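Long-range contact in beta-glucosidase (Chaetomella raphigera, PDB 6JXG), which probably hydrolyses terminal, non-reducing beta-D-glucosyl residues, releasing beta-D-glucose in cellulose degradation, as a secreted glycoside hydrolase of family 3: residues G112-W124 and Y540-E553. Numbering follows the deposited sequence.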
ATOM      1  N   GLY A 112      -3.074  -2.351  -6.490  1.00  9.95           N
ATOM      2  CA  GLY A 112      -3.083  -3.724  -7.083  1.00  9.94           C
ATOM      3  C   GLY A 112      -1.606  -4.134  -7.174  1.00  9.82           C
ATOM      4  O   GLY A 112      -0.801  -3.525  -7.884  1.00  9.89           O
ATOM      5  N   PRO A 113      -1.210  -5.192  -6.475  1.00  9.87           N
ATOM      6  CA  PRO A 113      -2.013  -6.125  -5.704  1.00  9.90           C
ATOM      7  C   PRO A 113      -2.609  -5.515  -4.398  1.00 10.37           C
ATOM      8  O   PRO A 113      -1.985  -4.615  -3.739  1.00 11.51           O
ATOM      9  CB  PRO A 113      -1.008  -7.164  -5.327  1.00 10.12           C
ATOM     10  CG  PRO A 113       0.309  -6.403  -5.196  1.00 10.12           C
ATOM     11  CD  PRO A 113       0.242  -5.464  -6.355  1.00 10.10           C
ATOM     12  N   ILE A 114      -3.766  -6.015  -4.001  1.00 10.25           N
ATOM     13  CA  ILE A 114      -4.288  -5.738  -2.659  1.00 10.51           C
ATOM     14  C   ILE A 114      -3.630  -6.698  -1.659  1.00 10.50           C
ATOM     15  O   ILE A 114      -3.503  -6.376  -0.469  1.00  9.39           O
ATOM     16  CB  ILE A 114      -5.833  -5.809  -2.551  1.00 11.59           C
ATOM     17  CG1 ILE A 114      -6.369  -7.238  -2.701  1.00 11.85           C
ATOM     18  CG2 ILE A 114      -6.546  -4.861  -3.541  1.00 11.39           C
ATOM     19  CD1 ILE A 114      -7.912  -7.321  -2.477  1.00 12.22           C
ATOM     20  N   GLY A 115      -3.195  -7.885  -2.133  1.00 11.19           N
ATOM     21  CA  GLY A 115      -2.574  -8.883  -1.293  1.00 10.80           C
ATOM     22  C   GLY A 115      -3.497 -10.032  -0.854  1.00 12.06           C
ATOM     23  O   GLY A 115      -3.352 -10.504   0.236  1.00 11.61           O
ATOM     24  N   LYS A 116      -4.394 -10.476  -1.751  1.00 12.62           N
ATOM     25  CA  LYS A 116      -5.290 -11.607  -1.538  1.00 14.93           C
ATOM     26  C   LYS A 116      -4.526 -12.909  -1.231  1.00 13.84           C
ATOM     27  O   LYS A 116      -5.078 -13.802  -0.529  1.00 14.28           O
ATOM     28  CB  LYS A 116      -6.208 -11.828  -2.763  1.00 16.24           C
ATOM     29  CG  LYS A 116      -6.205 -13.282  -3.283  1.00 19.83           C
ATOM     30  CD  LYS A 116      -6.390 -13.291  -4.710  1.00 20.11           C
ATOM     31  CE  LYS A 116      -5.717 -14.300  -5.557  1.00 17.79           C
ATOM     32  NZ  LYS A 116      -6.386 -15.585  -5.728  1.00 17.14           N
ATOM     33  N   ILE A 117      -3.299 -13.000  -1.737  1.00 11.69           N
ATOM     34  CA  ILE A 117      -2.395 -14.163  -1.502  1.00 12.58           C
ATOM     35  C   ILE A 117      -1.314 -13.741  -0.544  1.00 13.07           C
ATOM     36  O   ILE A 117      -0.451 -12.903  -0.881  1.00 12.62           O
ATOM     37  CB  ILE A 117      -1.764 -14.722  -2.803  1.00 11.79           C
ATOM     38  CG1 ILE A 117      -2.847 -15.123  -3.797  1.00 12.68           C
ATOM     39  CG2 ILE A 117      -0.772 -15.830  -2.483  1.00 12.69           C
ATOM     40  CD1 ILE A 117      -2.357 -15.328  -5.194  1.00 12.64           C
ATOM     41  N   PRO A 118      -1.334 -14.299   0.671  1.00 14.15           N
ATOM     42  CA  PRO A 118      -0.434 -13.747   1.711  1.00 12.92           C
ATOM     43  C   PRO A 118       1.080 -13.837   1.374  1.00 12.46           C
ATOM     44  O   PRO A 118       1.892 -12.996   1.848  1.00 12.57           O
ATOM     45  CB  PRO A 118      -0.806 -14.543   2.953  1.00 14.56           C
ATOM     46  CG  PRO A 118      -1.478 -15.763   2.437  1.00 13.13           C
ATOM     47  CD  PRO A 118      -2.133 -15.445   1.139  1.00 13.80           C
ATOM     48  N   GLU A 119       1.436 -14.815   0.553  1.00 13.24           N
ATOM     49  CA  GLU A 119       2.800 -15.018   0.133  1.00 12.32           C
ATOM     50  C   GLU A 119       3.256 -14.052  -0.961  1.00 11.78           C
ATOM     51  O   GLU A 119       4.450 -13.974  -1.267  1.00 11.91           O
ATOM     52  CB  GLU A 119       3.009 -16.430  -0.467  1.00 13.16           C
ATOM     53  CG  GLU A 119       2.816 -17.557   0.550  1.00 13.41           C
ATOM     54  CD  GLU A 119       1.366 -18.039   0.690  1.00 14.81           C
ATOM     55  OE1 GLU A 119       0.425 -17.413   0.141  1.00 12.57           O
ATOM     56  OE2 GLU A 119       1.162 -19.085   1.441  1.00 13.13           O
ATOM     57  N   ALA A 120       2.333 -13.435  -1.646  1.00 12.11           N
ATOM     58  CA  ALA A 120       2.699 -12.702  -2.833  1.00 11.05           C
ATOM     59  C   ALA A 120       3.684 -11.559  -2.576  1.00 11.32           C
ATOM     60  O   ALA A 120       3.704 -10.886  -1.523  1.00 11.88           O
ATOM     61  CB  ALA A 120       1.473 -12.279  -3.616  1.00 10.75           C
ATOM     62  N   GLY A 121       4.623 -11.403  -3.499  1.00 11.29           N
ATOM     63  CA  GLY A 121       5.866 -10.720  -3.129  1.00 11.58           C
ATOM     64  C   GLY A 121       5.838  -9.193  -3.006  1.00 11.06           C
ATOM     65  O   GLY A 121       6.754  -8.629  -2.409  1.00 11.64           O
ATOM     66  N   ARG A 122       4.823  -8.543  -3.584  1.00 10.56           N
ATOM     67  CA  ARG A 122       4.774  -7.074  -3.569  1.00 10.59           C
ATOM     68  C   ARG A 122       3.696  -6.493  -2.652  1.00 10.50           C
ATOM     69  O   ARG A 122       3.427  -5.283  -2.662  1.00 10.79           O
ATOM     70  CB  ARG A 122       4.566  -6.579  -4.978  1.00 10.95           C
ATOM     71  CG  ARG A 122       5.736  -6.919  -5.884  1.00 10.70           C
ATOM     72  CD  ARG A 122       5.449  -6.397  -7.289  1.00 11.56           C
ATOM     73  NE  ARG A 122       5.721  -4.928  -7.311  1.00 11.68           N
ATOM     74  CZ  ARG A 122       5.714  -4.169  -8.408  1.00 12.22           C
ATOM     75  NH1 ARG A 122       5.388  -4.694  -9.578  1.00 12.45           N
ATOM     76  NH2 ARG A 122       6.014  -2.881  -8.323  1.00 12.11           N
ATOM     77  N   ASN A 123       3.114  -7.319  -1.821  1.00  9.62           N
ATOM     78  CA  ASN A 123       1.940  -6.868  -1.042  1.00 10.45           C
ATOM     79  C   ASN A 123       2.254  -5.751  -0.058  1.00  9.43           C
ATOM     80  O   ASN A 123       1.474  -4.869   0.144  1.00 10.61           O
ATOM     81  CB  ASN A 123       1.267  -8.052  -0.309  1.00 10.84           C
ATOM     82  CG  ASN A 123       0.723  -9.089  -1.245  1.00 10.47           C
ATOM     83  OD1 ASN A 123       0.570  -8.851  -2.417  1.00 11.21           O
ATOM     84  ND2 ASN A 123       0.339 -10.239  -0.690  1.00 11.38           N
ATOM     85  N   TRP A 124       3.436  -5.790   0.487  1.00  9.04           N
ATOM     86  CA  TRP A 124       4.022  -4.689   1.289  1.00  9.72           C
ATOM     87  C   TRP A 124       4.047  -3.298   0.670  1.00  9.97           C
ATOM     88  O   TRP A 124       3.967  -2.272   1.412  1.00 10.02           O
ATOM     89  CB  TRP A 124       5.438  -5.058   1.777  1.00  9.90           C
ATOM     90  CG  TRP A 124       6.399  -5.314   0.710  1.00  9.85           C
ATOM     91  CD1 TRP A 124       6.601  -6.482   0.058  1.00 10.43           C
ATOM     92  CD2 TRP A 124       7.197  -4.319   0.039  1.00  9.98           C
ATOM     93  NE1 TRP A 124       7.582  -6.305  -0.920  1.00 10.20           N
ATOM     94  CE2 TRP A 124       7.940  -4.975  -0.953  1.00 10.45           C
ATOM     95  CE3 TRP A 124       7.394  -2.946   0.230  1.00 10.40           C
ATOM     96  CZ2 TRP A 124       8.889  -4.298  -1.781  1.00 10.85           C
ATOM     97  CZ3 TRP A 124       8.329  -2.242  -0.614  1.00 10.78           C
ATOM     98  CH2 TRP A 124       9.064  -2.927  -1.591  1.00 10.95           C
ATOM     99  N   TYR A 540      -5.844 -19.589   4.916  1.00 16.30           N
ATOM    100  CA  TYR A 540      -6.132 -18.364   4.059  1.00 14.33           C
ATOM    101  C   TYR A 540      -7.019 -18.726   2.885  1.00 14.77           C
ATOM    102  O   TYR A 540      -7.779 -17.879   2.381  1.00 14.67           O
ATOM    103  CB  TYR A 540      -4.876 -17.646   3.550  1.00 14.50           C
ATOM    104  CG  TYR A 540      -4.125 -17.027   4.629  1.00 15.08           C
ATOM    105  CD1 TYR A 540      -4.429 -15.738   5.050  1.00 13.22           C
ATOM    106  CD2 TYR A 540      -3.112 -17.696   5.245  1.00 13.36           C
ATOM    107  CE1 TYR A 540      -3.726 -15.158   6.063  1.00 14.73           C
ATOM    108  CE2 TYR A 540      -2.398 -17.121   6.296  1.00 14.07           C
ATOM    109  CZ  TYR A 540      -2.725 -15.882   6.737  1.00 13.27           C
ATOM    110  OH  TYR A 540      -2.059 -15.309   7.779  1.00 11.81           O
ATOM    111  N   GLY A 541      -6.981 -20.005   2.459  1.00 14.41           N
ATOM    112  CA  GLY A 541      -7.760 -20.439   1.310  1.00 15.07           C
ATOM    113  C   GLY A 541      -7.275 -19.911  -0.019  1.00 16.90           C
ATOM    114  O   GLY A 541      -7.964 -20.069  -1.030  1.00 18.19           O
ATOM    115  N   THR A 542      -6.151 -19.196  -0.005  1.00 15.79           N
ATOM    116  CA  THR A 542      -5.472 -18.707  -1.235  1.00 14.89           C
ATOM    117  C   THR A 542      -4.027 -19.105  -1.155  1.00 14.70           C
ATOM    118  O   THR A 542      -3.465 -19.333  -0.058  1.00 16.91           O
ATOM    119  CB  THR A 542      -5.514 -17.214  -1.376  1.00 13.80           C
ATOM    120  OG1 THR A 542      -5.048 -16.595  -0.161  1.00 13.56           O
ATOM    121  CG2 THR A 542      -6.890 -16.742  -1.633  1.00 13.70           C
ATOM    122  N   ALA A 543      -3.417 -19.152  -2.332  1.00 14.62           N
ATOM    123  CA  ALA A 543      -2.012 -19.520  -2.478  1.00 14.69           C
ATOM    124  C   ALA A 543      -1.510 -19.087  -3.879  1.00 13.29           C
ATOM    125  O   ALA A 543      -2.309 -18.788  -4.800  1.00 12.51           O
ATOM    126  CB  ALA A 543      -1.907 -21.034  -2.292  1.00 15.86           C
ATOM    127  N   ILE A 544      -0.205 -19.066  -4.027  1.00 13.94           N
ATOM    128  CA  ILE A 544       0.452 -18.842  -5.316  1.00 14.84           C
ATOM    129  C   ILE A 544       0.079 -19.971  -6.264  1.00 15.83           C
ATOM    130  O   ILE A 544       0.270 -21.142  -5.952  1.00 14.68           O
ATOM    131  CB  ILE A 544       1.970 -18.776  -5.168  1.00 15.77           C
ATOM    132  CG1 ILE A 544       2.377 -17.647  -4.165  1.00 15.25           C
ATOM    133  CG2 ILE A 544       2.638 -18.603  -6.529  1.00 17.41           C
ATOM    134  CD1 ILE A 544       2.038 -16.218  -4.621  1.00 16.70           C
ATOM    135  N   VAL A 545      -0.429 -19.620  -7.415  1.00 13.35           N
ATOM    136  CA  VAL A 545      -0.909 -20.600  -8.398  1.00 16.23           C
ATOM    137  C   VAL A 545       0.164 -20.842  -9.492  1.00 15.46           C
ATOM    138  O   VAL A 545       0.934 -19.930  -9.829  1.00 15.69           O
ATOM    139  CB  VAL A 545      -2.169 -19.910  -8.898  1.00 17.86           C
ATOM    140  CG1 VAL A 545      -2.157 -19.251 -10.236  1.00 18.84           C
ATOM    141  CG2 VAL A 545      -3.423 -20.209  -8.176  1.00 20.13           C
ATOM    142  N   PRO A 546       0.189 -22.045 -10.099  1.00 14.96           N
ATOM    143  CA  PRO A 546       1.200 -22.307 -11.143  1.00 14.73           C
ATOM    144  C   PRO A 546       0.763 -21.975 -12.545  1.00 12.85           C
ATOM    145  O   PRO A 546       1.538 -22.192 -13.475  1.00 14.88           O
ATOM    146  CB  PRO A 546       1.415 -23.854 -11.069  1.00 14.91           C
ATOM    147  CG  PRO A 546       0.125 -24.363 -10.520  1.00 14.78           C
ATOM    148  CD  PRO A 546      -0.523 -23.265  -9.684  1.00 15.10           C
ATOM    149  N   GLY A 547      -0.456 -21.506 -12.748  1.00 12.63           N
ATOM    150  CA  GLY A 547      -0.996 -21.275 -14.098  1.00 12.42           C
ATOM    151  C   GLY A 547      -1.926 -20.050 -14.043  1.00 14.14           C
ATOM    152  O   GLY A 547      -1.533 -18.988 -13.496  1.00 13.83           O
ATOM    153  N   ASP A 548      -3.134 -20.179 -14.521  1.00 12.86           N
ATOM    154  CA  ASP A 548      -4.100 -19.090 -14.394  1.00 14.95           C
ATOM    155  C   ASP A 548      -4.747 -19.120 -13.020  1.00 15.42           C
ATOM    156  O   ASP A 548      -4.811 -20.172 -12.371  1.00 15.97           O
ATOM    157  CB  ASP A 548      -5.242 -19.235 -15.438  1.00 14.15           C
ATOM    158  CG  ASP A 548      -4.795 -18.887 -16.843  1.00 15.09           C
ATOM    159  OD1 ASP A 548      -3.639 -18.420 -17.101  1.00 13.39           O
ATOM    160  OD2 ASP A 548      -5.637 -19.072 -17.705  1.00 16.41           O
ATOM    161  N   ASP A 549      -5.214 -17.963 -12.591  1.00 16.59           N
ATOM    162  CA  ASP A 549      -5.959 -17.844 -11.348  1.00 15.29           C
ATOM    163  C   ASP A 549      -7.402 -17.468 -11.689  1.00 15.38           C
ATOM    164  O   ASP A 549      -7.658 -16.418 -12.242  1.00 12.66           O
ATOM    165  CB  ASP A 549      -5.278 -16.833 -10.407  1.00 14.43           C
ATOM    166  CG  ASP A 549      -5.877 -16.824  -8.985  1.00 15.06           C
ATOM    167  OD1 ASP A 549      -6.936 -17.442  -8.738  1.00 13.82           O
ATOM    168  OD2 ASP A 549      -5.286 -16.149  -8.071  1.00 13.42           O
ATOM    169  N   ASN A 550      -8.354 -18.354 -11.368  1.00 14.88           N
ATOM    170  CA  ASN A 550      -9.775 -18.088 -11.610  1.00 14.76           C
ATOM    171  C   ASN A 550     -10.503 -17.536 -10.398  1.00 13.39           C
ATOM    172  O   ASN A 550     -11.725 -17.393 -10.357  1.00 11.92           O
ATOM    173  CB  ASN A 550     -10.466 -19.327 -12.179  1.00 17.69           C
ATOM    174  CG  ASN A 550      -9.938 -19.644 -13.577  1.00 20.29           C
ATOM    175  OD1 ASN A 550     -10.272 -18.984 -14.547  1.00 20.17           O
ATOM    176  ND2 ASN A 550      -9.118 -20.648 -13.658  1.00 24.55           N
ATOM    177  N   PHE A 551      -9.717 -17.166  -9.415  1.00 12.52           N
ATOM    178  CA  PHE A 551     -10.233 -16.452  -8.275  1.00 13.38           C
ATOM    179  C   PHE A 551     -11.500 -17.150  -7.693  1.00 13.03           C
ATOM    180  O   PHE A 551     -12.512 -16.515  -7.501  1.00 15.86           O
ATOM    181  CB  PHE A 551     -10.499 -14.999  -8.553  1.00 11.90           C
ATOM    182  CG  PHE A 551      -9.236 -14.143  -8.708  1.00 12.84           C
ATOM    183  CD1 PHE A 551      -8.303 -14.396  -9.728  1.00 13.93           C
ATOM    184  CD2 PHE A 551      -8.977 -13.087  -7.879  1.00 12.60           C
ATOM    185  CE1 PHE A 551      -7.171 -13.606  -9.883  1.00 12.63           C
ATOM    186  CE2 PHE A 551      -7.853 -12.302  -8.055  1.00 12.64           C
ATOM    187  CZ  PHE A 551      -6.930 -12.598  -9.011  1.00 11.73           C
ATOM    188  N   PRO A 552     -11.439 -18.472  -7.435  1.00 14.42           N
ATOM    189  CA  PRO A 552     -12.677 -19.177  -7.012  1.00 14.88           C
ATOM    190  C   PRO A 552     -13.161 -18.753  -5.611  1.00 13.85           C
ATOM    191  O   PRO A 552     -14.301 -18.897  -5.273  1.00 13.16           O
ATOM    192  CB  PRO A 552     -12.250 -20.664  -7.054  1.00 14.40           C
ATOM    193  CG  PRO A 552     -10.805 -20.592  -6.743  1.00 16.36           C
ATOM    194  CD  PRO A 552     -10.320 -19.407  -7.536  1.00 14.72           C
ATOM    195  N   GLU A 553     -12.284 -18.136  -4.840  1.00 14.54           N
ATOM    196  CA  GLU A 553     -12.615 -17.691  -3.490  1.00 14.24           C
ATOM    197  C   GLU A 553     -13.518 -16.502  -3.549  1.00 14.31           C
ATOM    198  O   GLU A 553     -14.148 -16.161  -2.568  1.00 13.64           O
ATOM    199  CB  GLU A 553     -11.330 -17.365  -2.718  1.00 13.70           C
ATOM    200  CG  GLU A 553     -10.473 -16.198  -3.229  1.00 13.34           C
ATOM    201  CD  GLU A 553      -9.535 -16.517  -4.385  1.00 13.20           C
ATOM    202  OE1 GLU A 553      -9.300 -17.713  -4.752  1.00 12.72           O
ATOM    203  OE2 GLU A 553      -9.019 -15.542  -5.000  1.00 13.58           O
TER
HETATM  204  O   HOH W   1      -4.975 -17.782  -4.775  1.00 15.07           O
HETATM  205  O   HOH W   2      -1.298 -19.864   1.661  1.00 22.59           O
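A salt-bridge network centred on Lys116 joins a loop of the family 3 N-terminal TIM-barrel domain to one of the C-terminal domain, where Asp549, Phe551 and Glu553 receive the lysine. Its NZ lies 2.6 Å from Asp549 OD2, on the syn lone pair, and 2.7 Å from Glu553 OE2, met from above the carboxylate plane. Asp549 CG stands anti to the backbone N (chi1 -171°), which turns the carboxylate toward the lysine, while OD1 accepts from Phe551 N in an Asx turn. Over one face of the Phe551 ring, NZ makes a cation-pi contact 4.2 Å from the centroid, and CE adds a CH-pi contact. Water 1 accepts from both NZ and Ala543 N. A methionine in place of Lys116 lacks the ammonium group and would probably leave the carboxylates of Asp549 and Glu553 without their shared countercharge. The lysine's backbone is held too: Thr542 OG1 donates to Lys116 O at 2.8 Å. Pro118, whose ring C-H groups suit an aromatic face, sets CG over the Tyr540 ring, offset toward its rim, 3.8 Å from the centroid. Branched Ile117 meets Ile544 CD1 through CG2 at 3.6 Å while its CD1 reaches Ala543 O. The first loop runs between strand 105-106 and helix 131-147, the second between helices 511-519 and 559-564, and Tyr182 of helix 175-182 also touches Lys116.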